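PDB 2B34: MAR1 Ribonuclease, which probably acts as a hydrolase of the isochorismatase family, possibly with ribonuclease activity. Local coordinates for residues T39-R42 with L43-A47; G74-E77 with N78-I81; H112-V115 with L116-Y120; H174-F177 with K178-Q181. All blocks are in the same frame, centred on the assembly; numbering follows the deposited sequence.

Interaction 1: T39-R42 with L43-A47; sequences TSRR and LIDAA
The guanidinium of Arg41 is met at its edge by the carboxylate of Asp45, one helical turn on. OD1 of Asp45 lies almost exactly in the guanidinium plane, 2.8 Å from NE of Arg41, and the N-H points straight at it (179°). The two flat groups stand nearly perpendicular, with their planes 80° apart, so a single oxygen makes this i to i+4 salt bridge, received on its syn side but tilted from the carboxylate plane. Arg41 leaves the backbone with CG anti to its N and then bends at chi2 (59°), which brings NE over the next turn. OD1 also pairs with Arg48, and two positive groups round one carboxylate would be expected to favour its ionised form. With a leucine in place of Arg41 that N-H is gone, and the Asp45 carboxylate would probably turn more freely. The backbone carries the i to i+4 bonds of the helix, Ile44 N bonding to Ser40 O at 3.0 Å. The contact lies on helix 33-49, the crossover between parallel strands 15-20 and 54-59; Leu43 packs against Val132 of strand 128-137 and Ile165 of helix 161-169, while Ile44 meets Leu71 of helix 69-74.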
loop_
_atom_site.group_PDB
_atom_site.type_symbol
_atom_site.label_atom_id
_atom_site.label_comp_id
_atom_site.label_asym_id
_atom_site.label_seq_id
_atom_site.Cartn_x
_atom_site.Cartn_y
_atom_site.Cartn_z
ATOM N N THR A 39 1.460 -24.304 -6.858
ATOM C CA THR A 39 0.439 -23.310 -7.180
ATOM C C THR A 39 0.433 -22.957 -8.674
ATOM O O THR A 39 -0.636 -22.805 -9.262
ATOM C CB THR A 39 0.587 -22.057 -6.294
ATOM O OG1 THR A 39 0.573 -22.459 -4.922
ATOM C CG2 THR A 39 -0.557 -21.089 -6.521
ATOM N N SER A 40 1.615 -22.845 -9.280
ATOM C CA SER A 40 1.708 -22.655 -10.735
ATOM C C SER A 40 1.071 -23.826 -11.490
ATOM O O SER A 40 0.440 -23.621 -12.523
ATOM C CB SER A 40 3.155 -22.441 -11.194
ATOM O OG SER A 40 3.702 -21.250 -10.639
ATOM N N ARG A 41 1.226 -25.045 -10.968
ATOM C CA ARG A 41 0.577 -26.228 -11.564
ATOM C C ARG A 41 -0.953 -26.127 -11.529
ATOM O O ARG A 41 -1.628 -26.586 -12.453
ATOM C CB ARG A 41 1.080 -27.524 -10.905
ATOM C CG ARG A 41 0.450 -28.840 -11.422
ATOM C CD ARG A 41 0.646 -29.084 -12.933
ATOM N NE ARG A 41 -0.218 -30.172 -13.397
ATOM C CZ ARG A 41 0.125 -31.460 -13.417
ATOM N NH1 ARG A 41 1.329 -31.842 -13.017
ATOM N NH2 ARG A 41 -0.743 -32.372 -13.838
ATOM N N ARG A 42 -1.496 -25.513 -10.477
ATOM C CA ARG A 42 -2.945 -25.275 -10.373
ATOM C C ARG A 42 -3.474 -24.392 -11.500
ATOM O O ARG A 42 -4.539 -24.670 -12.065
ATOM C CB ARG A 42 -3.314 -24.664 -9.017
ATOM C CG ARG A 42 -3.179 -25.621 -7.859
ATOM C CD ARG A 42 -3.358 -24.919 -6.525
ATOM N NE ARG A 42 -3.255 -25.860 -5.409
ATOM C CZ ARG A 42 -3.909 -25.739 -4.259
ATOM N NH1 ARG A 42 -4.739 -24.723 -4.058
ATOM N NH2 ARG A 42 -3.746 -26.646 -3.312
ATOM N N LEU A 43 -2.732 -23.330 -11.817
ATOM C CA LEU A 43 -3.111 -22.416 -12.889
ATOM C C LEU A 43 -2.966 -23.047 -14.268
ATOM O O LEU A 43 -3.815 -22.846 -15.136
ATOM C CB LEU A 43 -2.314 -21.114 -12.802
ATOM C CG LEU A 43 -2.994 -20.153 -11.827
ATOM C CD1 LEU A 43 -2.005 -19.571 -10.862
ATOM C CD2 LEU A 43 -3.803 -19.081 -12.558
ATOM N N ILE A 44 -1.883 -23.804 -14.454
ATOM C CA ILE A 44 -1.664 -24.572 -15.681
ATOM C C ILE A 44 -2.807 -25.568 -15.928
ATOM O O ILE A 44 -3.313 -25.658 -17.044
ATOM C CB ILE A 44 -0.285 -25.271 -15.666
ATOM C CG1 ILE A 44 0.818 -24.261 -16.001
ATOM C CG2 ILE A 44 -0.245 -26.433 -16.652
ATOM C CD1 ILE A 44 2.213 -24.698 -15.584
ATOM N N ASP A 45 -3.208 -26.294 -14.881
ATOM C CA ASP A 45 -4.342 -27.220 -14.944
ATOM C C ASP A 45 -5.641 -26.482 -15.258
ATOM O O ASP A 45 -6.435 -26.939 -16.086
ATOM C CB ASP A 45 -4.514 -27.974 -13.622
ATOM C CG ASP A 45 -3.433 -29.015 -13.378
ATOM O OD1 ASP A 45 -2.757 -29.460 -14.332
ATOM O OD2 ASP A 45 -3.269 -29.400 -12.199
ATOM N N ALA A 46 -5.853 -25.348 -14.589
ATOM C CA ALA A 46 -7.035 -24.521 -14.817
ATOM C C ALA A 46 -7.097 -24.015 -16.250
ATOM O O ALA A 46 -8.168 -24.014 -16.855
ATOM C CB ALA A 46 -7.078 -23.360 -13.842
ATOM N N ALA A 47 -5.951 -23.593 -16.789
ATOM C CA ALA A 47 -5.879 -23.112 -18.171
ATOM C C ALA A 47 -6.201 -24.217 -19.189
ATOM O O ALA A 47 -6.915 -23.977 -20.165
ATOM C CB ALA A 47 -4.519 -22.486 -18.459
#

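Interaction 2: G74-E77 with N78-I81; sequences GLAE and NTPI
Thr79 gives both of its donors to one acceptor, the carbonyl oxygen of Ala76. The hydroxyl makes the shorter bond, with OG1 2.7 Å from Ala76 O; it comes in from above the carbonyl plane, 39° out of it, and not on a lone pair. The backbone N of Thr79 also reaches Ala76 O, at 3.3 Å, but this bond is weak and bent, its N-H angle being 134°. With chi1 at -64°, OG1 stands beside the backbone N of its own residue, and this is how both donors can face the same oxygen. Ala76 to Thr79 form a type I beta turn, and the hydroxyl reinforces the weak backbone bond that closes it. The turn belongs to the loop that leads from helix 69-74 into strand 81-84, an outermost strand of the parallel sheet within the chain. The methyl CG2 of Thr79 is turned the other way, onto Leu75, where it lies 4.0 Å from CD2, the two side chains crossing at about a right angle. CD1 of Leu75 reaches on to CD1 of Ile81 at 4.1 Å, and all three side chains rest on Val56 of strand 54-59. Before the turn, the carbonyl oxygen of Gly74 accepts a hydrogen bond from Arg48 NH1.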
loop_
_atom_site.group_PDB
_atom_site.type_symbol
_atom_site.label_atom_id
_atom_site.label_comp_id
_atom_site.label_asym_id
_atom_site.label_seq_id
_atom_site.Cartn_x
_atom_site.Cartn_y
_atom_site.Cartn_z
ATOM N N GLY A 74 1.281 -30.914 -16.881
ATOM C CA GLY A 74 -0.066 -30.342 -16.888
ATOM C C GLY A 74 -0.396 -29.458 -18.079
ATOM O O GLY A 74 -1.563 -29.125 -18.300
ATOM N N LEU A 75 0.624 -29.064 -18.838
ATOM C CA LEU A 75 0.445 -28.128 -19.947
ATOM C C LEU A 75 -0.569 -28.621 -20.967
ATOM O O LEU A 75 -0.580 -29.803 -21.321
ATOM C CB LEU A 75 1.776 -27.840 -20.647
ATOM C CG LEU A 75 2.825 -26.998 -19.921
ATOM C CD1 LEU A 75 4.062 -26.886 -20.785
ATOM C CD2 LEU A 75 2.290 -25.611 -19.542
ATOM N N ALA A 76 -1.414 -27.699 -21.429
ATOM C CA ALA A 76 -2.360 -27.963 -22.510
ATOM C C ALA A 76 -1.619 -28.462 -23.750
ATOM O O ALA A 76 -0.448 -28.132 -23.962
ATOM C CB ALA A 76 -3.172 -26.717 -22.831
ATOM N N GLU A 77 -2.324 -29.246 -24.558
ATOM C CA GLU A 77 -1.729 -30.054 -25.632
ATOM C C GLU A 77 -0.769 -29.374 -26.622
ATOM O O GLU A 77 0.268 -29.954 -26.972
ATOM C CB GLU A 77 -2.827 -30.802 -26.393
ATOM C CG GLU A 77 -2.299 -31.910 -27.286
ATOM C CD GLU A 77 -3.298 -33.026 -27.479
ATOM O OE1 GLU A 77 -4.486 -32.735 -27.733
ATOM O OE2 GLU A 77 -2.886 -34.199 -27.371
ATOM N N ASN A 78 -1.102 -28.174 -27.084
ATOM C CA ASN A 78 -0.275 -27.504 -28.096
ATOM C C ASN A 78 0.452 -26.264 -27.558
ATOM O O ASN A 78 0.562 -25.249 -28.251
ATOM C CB ASN A 78 -1.128 -27.134 -29.322
ATOM C CG ASN A 78 -1.671 -28.357 -30.057
ATOM O OD1 ASN A 78 -0.907 -29.189 -30.556
ATOM N ND2 ASN A 78 -2.998 -28.459 -30.141
ATOM N N THR A 79 0.951 -26.362 -26.327
ATOM C CA THR A 79 1.558 -25.229 -25.630
ATOM C C THR A 79 2.970 -24.912 -26.128
ATOM O O THR A 79 3.864 -25.758 -26.046
ATOM C CB THR A 79 1.559 -25.441 -24.094
ATOM O OG1 THR A 79 0.209 -25.499 -23.623
ATOM C CG2 THR A 79 2.286 -24.307 -23.370
ATOM N N PRO A 80 3.170 -23.683 -26.648
ATOM C CA PRO A 80 4.496 -23.231 -27.061
ATOM C C PRO A 80 5.427 -23.036 -25.866
ATOM O O PRO A 80 4.994 -22.584 -24.802
ATOM C CB PRO A 80 4.219 -21.872 -27.724
ATOM C CG PRO A 80 2.756 -21.829 -27.964
ATOM C CD PRO A 80 2.151 -22.644 -26.876
ATOM N N ILE A 81 6.693 -23.396 -26.052
ATOM C CA ILE A 81 7.740 -23.130 -25.076
ATOM C C ILE A 81 8.893 -22.463 -25.807
ATOM O O ILE A 81 9.536 -23.080 -26.658
ATOM C CB ILE A 81 8.244 -24.422 -24.376
ATOM C CG1 ILE A 81 7.118 -25.083 -23.571
ATOM C CG2 ILE A 81 9.458 -24.110 -23.485
ATOM C CD1 ILE A 81 7.402 -26.529 -23.154
#

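Interaction 3: H112-V115 with L116-Y120; sequences HVCV and LQTTY
Thr118 and Thr119 both set OG1 beside their own backbone N (chi1 -60° and -68°), turning each hydroxyl back onto the carbonyl four residues earlier. OG1 of Thr118 is 2.7 Å from Cys114 O, and OG1 of Thr119 is 2.7 Å from Val115 O. Each oxygen also takes the amide N-H of the same threonine, from the opposite face of the carbonyl plane, so two donors grip each carbonyl in the first turn of helix 114-124. The Thr118 hydroxyl additionally bonds to Met89 N. Val113 holds the N-cap position, and its carbonyl oxygen receives Gln117 N at 2.8 Å, nearly along the C=O axis. Gln117 folds back at chi2, and a water links its NE2 to His112 O, 2.8 Å from the former and 2.7 Å from the latter; its OE1 bonds to Arg9 of the second subunit. The imidazole of His112 carries CG2 of Val113 over the centre of one face and bonds through NE2 to Glu162 of that second subunit. Cys114 is disulfide-linked to Cys20, at the end of strand 15-20. Helix 114-124 is the crossover between parallel strands 103-109 and 128-137, with Val115 packed on Leu106 and Val136 and Leu116 on Gln150 of helix 141-154.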
loop_
_atom_site.group_PDB
_atom_site.type_symbol
_atom_site.label_atom_id
_atom_site.label_comp_id
_atom_site.label_asym_id
_atom_site.label_seq_id
_atom_site.Cartn_x
_atom_site.Cartn_y
_atom_site.Cartn_z
ATOM N N HIS A 112 11.077 -9.758 -9.524
ATOM C CA HIS A 112 11.618 -8.414 -9.718
ATOM C C HIS A 112 12.448 -8.294 -10.995
ATOM O O HIS A 112 13.059 -7.251 -11.245
ATOM C CB HIS A 112 12.470 -8.036 -8.508
ATOM C CG HIS A 112 13.700 -8.875 -8.358
ATOM N ND1 HIS A 112 13.652 -10.237 -8.148
ATOM C CD2 HIS A 112 15.013 -8.545 -8.402
ATOM C CE1 HIS A 112 14.883 -10.708 -8.064
ATOM N NE2 HIS A 112 15.726 -9.702 -8.215
ATOM N N VAL A 113 12.488 -9.362 -11.791
ATOM C CA VAL A 113 13.228 -9.360 -13.061
ATOM C C VAL A 113 12.327 -9.780 -14.240
ATOM O O VAL A 113 11.681 -8.912 -14.818
ATOM C CB VAL A 113 14.564 -10.161 -12.979
ATOM C CG1 VAL A 113 15.426 -9.903 -14.198
ATOM C CG2 VAL A 113 15.339 -9.799 -11.717
ATOM N N CYS A 114 12.261 -11.076 -14.583
ATOM C CA CYS A 114 11.389 -11.558 -15.684
ATOM C C CYS A 114 9.950 -11.112 -15.510
ATOM O O CYS A 114 9.360 -10.567 -16.435
ATOM C CB CYS A 114 11.400 -13.095 -15.848
ATOM S SG CYS A 114 10.163 -13.780 -17.077
ATOM N N VAL A 115 9.396 -11.362 -14.326
ATOM C CA VAL A 115 7.977 -11.130 -14.071
ATOM C C VAL A 115 7.673 -9.638 -14.126
ATOM O O VAL A 115 6.686 -9.235 -14.730
ATOM C CB VAL A 115 7.511 -11.753 -12.723
ATOM C CG1 VAL A 115 6.023 -11.524 -12.500
ATOM C CG2 VAL A 115 7.822 -13.251 -12.685
ATOM N N LEU A 116 8.536 -8.832 -13.506
ATOM C CA LEU A 116 8.391 -7.377 -13.521
ATOM C C LEU A 116 8.563 -6.799 -14.927
ATOM O O LEU A 116 7.733 -6.009 -15.376
ATOM C CB LEU A 116 9.366 -6.707 -12.541
ATOM C CG LEU A 116 9.301 -5.177 -12.419
ATOM C CD1 LEU A 116 7.898 -4.708 -12.021
ATOM C CD2 LEU A 116 10.347 -4.657 -11.433
ATOM N N GLN A 117 9.637 -7.188 -15.610
ATOM C CA GLN A 117 9.898 -6.712 -16.975
ATOM C C GLN A 117 8.811 -7.153 -17.951
ATOM O O GLN A 117 8.389 -6.372 -18.807
ATOM C CB GLN A 117 11.279 -7.154 -17.477
ATOM C CG GLN A 117 12.476 -6.559 -16.718
ATOM C CD GLN A 117 12.452 -5.039 -16.632
ATOM O OE1 GLN A 117 12.072 -4.351 -17.582
ATOM N NE2 GLN A 117 12.863 -4.512 -15.489
ATOM N N THR A 118 8.358 -8.398 -17.817
ATOM C CA THR A 118 7.231 -8.896 -18.616
ATOM C C THR A 118 5.992 -8.053 -18.344
ATOM O O THR A 118 5.338 -7.592 -19.279
ATOM C CB THR A 118 6.939 -10.396 -18.348
ATOM O OG1 THR A 118 8.091 -11.173 -18.683
ATOM C CG2 THR A 118 5.752 -10.889 -19.172
ATOM N N THR A 119 5.695 -7.854 -17.058
ATOM C CA THR A 119 4.562 -7.040 -16.599
ATOM C C THR A 119 4.553 -5.646 -17.239
ATOM O O THR A 119 3.531 -5.223 -17.783
ATOM C CB THR A 119 4.546 -6.935 -15.044
ATOM O OG1 THR A 119 4.236 -8.219 -14.485
ATOM C CG2 THR A 119 3.521 -5.916 -14.554
ATOM N N TYR A 120 5.689 -4.950 -17.181
ATOM C CA TYR A 120 5.828 -3.622 -17.792
ATOM C C TYR A 120 5.593 -3.643 -19.300
ATOM O O TYR A 120 4.866 -2.798 -19.832
ATOM C CB TYR A 120 7.216 -3.033 -17.526
ATOM C CG TYR A 120 7.478 -2.509 -16.130
ATOM C CD1 TYR A 120 6.442 -2.336 -15.199
ATOM C CD2 TYR A 120 8.775 -2.146 -15.749
ATOM C CE1 TYR A 120 6.705 -1.839 -13.918
ATOM C CE2 TYR A 120 9.043 -1.647 -14.481
ATOM C CZ TYR A 120 8.010 -1.493 -13.572
ATOM O OH TYR A 120 8.294 -0.993 -12.319
HETATM O O HOH W 1 13.972 -5.533 -13.107
#

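Interaction 4: H174-F177 with K178-Q181; sequences HPKF and KEVQ
A type I beta turn from His174 to Phe177 runs directly into helix 177-183, with Lys176 at the N-cap position. The helix starts with Val180 N bonding to Lys176 O at 3.1 Å and Gln181 N to Phe177 O at 2.8 Å. Ahead of it, the imidazole ND1 of His174 accepts the backbone N of Lys176, which lies 28° out of the ring plane. Two waters join the turn to the first helical turn: one spans His174 O and Lys178 N, the other Pro175 O and Glu179 N. Lys176 and Glu179 lie side by side and point the same way, but their salt bridge is long and weak, with NZ 3.4 Å from OE1. Phe177 sends its ring forward along the helix, CG being anti to the backbone N (chi1 168°), to meet the amide of Gln181 one turn on. Ring and amide planes are 47° apart, and NE2 of Gln181 lies 3.4 Å from CZ of Phe177. Were Gln181 an alanine, the CZ end of the Phe177 ring would probably lose its amide cover, and the Lys178 ammonium would be left without this partner. Phe177 also packs on Leu166 of helix 161-169 and on Phe87 of the third subunit. The amide is further fixed by Lys178, whose NZ sits in the carbonyl plane of Gln181, on a lone pair of OE1, at 2.9 Å.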
loop_
_atom_site.group_PDB
_atom_site.type_symbol
_atom_site.label_atom_id
_atom_site.label_comp_id
_atom_site.label_asym_id
_atom_site.label_seq_id
_atom_site.Cartn_x
_atom_site.Cartn_y
_atom_site.Cartn_z
ATOM N N HIS A 174 -21.100 -22.821 -13.822
ATOM C CA HIS A 174 -20.223 -22.924 -14.990
ATOM C C HIS A 174 -20.016 -24.403 -15.327
ATOM O O HIS A 174 -19.791 -25.211 -14.421
ATOM C CB HIS A 174 -18.873 -22.243 -14.724
ATOM C CG HIS A 174 -18.022 -22.087 -15.948
ATOM N ND1 HIS A 174 -17.172 -23.076 -16.396
ATOM C CD2 HIS A 174 -17.893 -21.059 -16.821
ATOM C CE1 HIS A 174 -16.559 -22.666 -17.493
ATOM N NE2 HIS A 174 -16.977 -21.445 -17.770
ATOM N N PRO A 175 -20.103 -24.766 -16.624
ATOM C CA PRO A 175 -19.991 -26.173 -17.031
ATOM C C PRO A 175 -18.707 -26.861 -16.560
ATOM O O PRO A 175 -18.680 -28.086 -16.436
ATOM C CB PRO A 175 -20.038 -26.112 -18.565
ATOM C CG PRO A 175 -19.793 -24.690 -18.922
ATOM C CD PRO A 175 -20.323 -23.882 -17.783
ATOM N N LYS A 176 -17.669 -26.071 -16.289
ATOM C CA LYS A 176 -16.369 -26.585 -15.867
ATOM C C LYS A 176 -16.028 -26.273 -14.404
ATOM O O LYS A 176 -14.879 -26.431 -13.989
ATOM C CB LYS A 176 -15.268 -26.050 -16.793
ATOM C CG LYS A 176 -14.863 -26.989 -17.931
ATOM C CD LYS A 176 -15.893 -27.051 -19.051
ATOM C CE LYS A 176 -15.367 -27.856 -20.236
ATOM N NZ LYS A 176 -15.086 -29.287 -19.905
ATOM N N PHE A 177 -17.024 -25.849 -13.624
ATOM C CA PHE A 177 -16.800 -25.459 -12.224
ATOM C C PHE A 177 -16.322 -26.611 -11.336
ATOM O O PHE A 177 -15.363 -26.456 -10.579
ATOM C CB PHE A 177 -18.049 -24.808 -11.618
ATOM C CG PHE A 177 -17.981 -24.647 -10.123
ATOM C CD1 PHE A 177 -17.228 -23.625 -9.552
ATOM C CD2 PHE A 177 -18.661 -25.528 -9.286
ATOM C CE1 PHE A 177 -17.155 -23.478 -8.171
ATOM C CE2 PHE A 177 -18.597 -25.390 -7.905
ATOM C CZ PHE A 177 -17.844 -24.360 -7.345
ATOM N N LYS A 178 -16.998 -27.754 -11.424
ATOM C CA LYS A 178 -16.636 -28.922 -10.619
ATOM C C LYS A 178 -15.228 -29.431 -10.923
ATOM O O LYS A 178 -14.535 -29.922 -10.030
ATOM C CB LYS A 178 -17.675 -30.039 -10.768
ATOM C CG LYS A 178 -18.892 -29.874 -9.865
ATOM C CD LYS A 178 -18.559 -30.237 -8.418
ATOM C CE LYS A 178 -19.621 -29.741 -7.456
ATOM N NZ LYS A 178 -19.165 -29.844 -6.039
ATOM N N GLU A 179 -14.802 -29.291 -12.175
ATOM C CA GLU A 179 -13.440 -29.654 -12.565
ATOM C C GLU A 179 -12.386 -28.731 -11.953
ATOM O O GLU A 179 -11.415 -29.210 -11.369
ATOM C CB GLU A 179 -13.294 -29.700 -14.084
ATOM C CG GLU A 179 -13.840 -30.971 -14.705
ATOM C CD GLU A 179 -13.723 -30.974 -16.210
ATOM O OE1 GLU A 179 -14.775 -30.899 -16.881
ATOM O OE2 GLU A 179 -12.584 -31.042 -16.718
ATOM N N VAL A 180 -12.583 -27.419 -12.079
ATOM C CA VAL A 180 -11.641 -26.453 -11.500
ATOM C C VAL A 180 -11.690 -26.443 -9.969
ATOM O O VAL A 180 -10.700 -26.104 -9.321
ATOM C CB VAL A 180 -11.788 -25.008 -12.090
ATOM C CG1 VAL A 180 -11.548 -25.008 -13.598
ATOM C CG2 VAL A 180 -13.138 -24.387 -11.751
ATOM N N GLN A 181 -12.836 -26.837 -9.404
ATOM C CA GLN A 181 -13.024 -26.889 -7.948
ATOM C C GLN A 181 -12.094 -27.902 -7.285
ATOM O O GLN A 181 -11.653 -27.688 -6.152
ATOM C CB GLN A 181 -14.481 -27.205 -7.591
ATOM C CG GLN A 181 -14.884 -26.790 -6.176
ATOM C CD GLN A 181 -16.292 -27.226 -5.801
ATOM O OE1 GLN A 181 -16.825 -28.200 -6.340
ATOM N NE2 GLN A 181 -16.899 -26.508 -4.859
HETATM O O HOH W 2 -19.715 -27.682 -13.202
HETATM O O HOH W 3 -17.020 -29.701 -14.540
#

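Interactions 1 and 2 are the pair in direct touch: CG2 of Ile44 lies 3.3 Å from Gly74 C, and NE of Arg41 is 3.5 Å from Gly74 CA. Arg48 also connects them, pairing with Asp45 of the first and Gly74 of the second. Interaction 4 comes within about 5 Å of interaction 1 at the nearest atoms without touching it; Ile165 of helix 161-169 bridges them, touching Leu43 and Ala46 of the one and Val180 of the other. Interaction 3 stands across the centre of the chain from interactions 1 and 4, its centre about 20 Å and 31 Å from theirs. Interactions 3 and 4 both face neighbouring subunits, whereas interactions 1 and 2 touch no other chain.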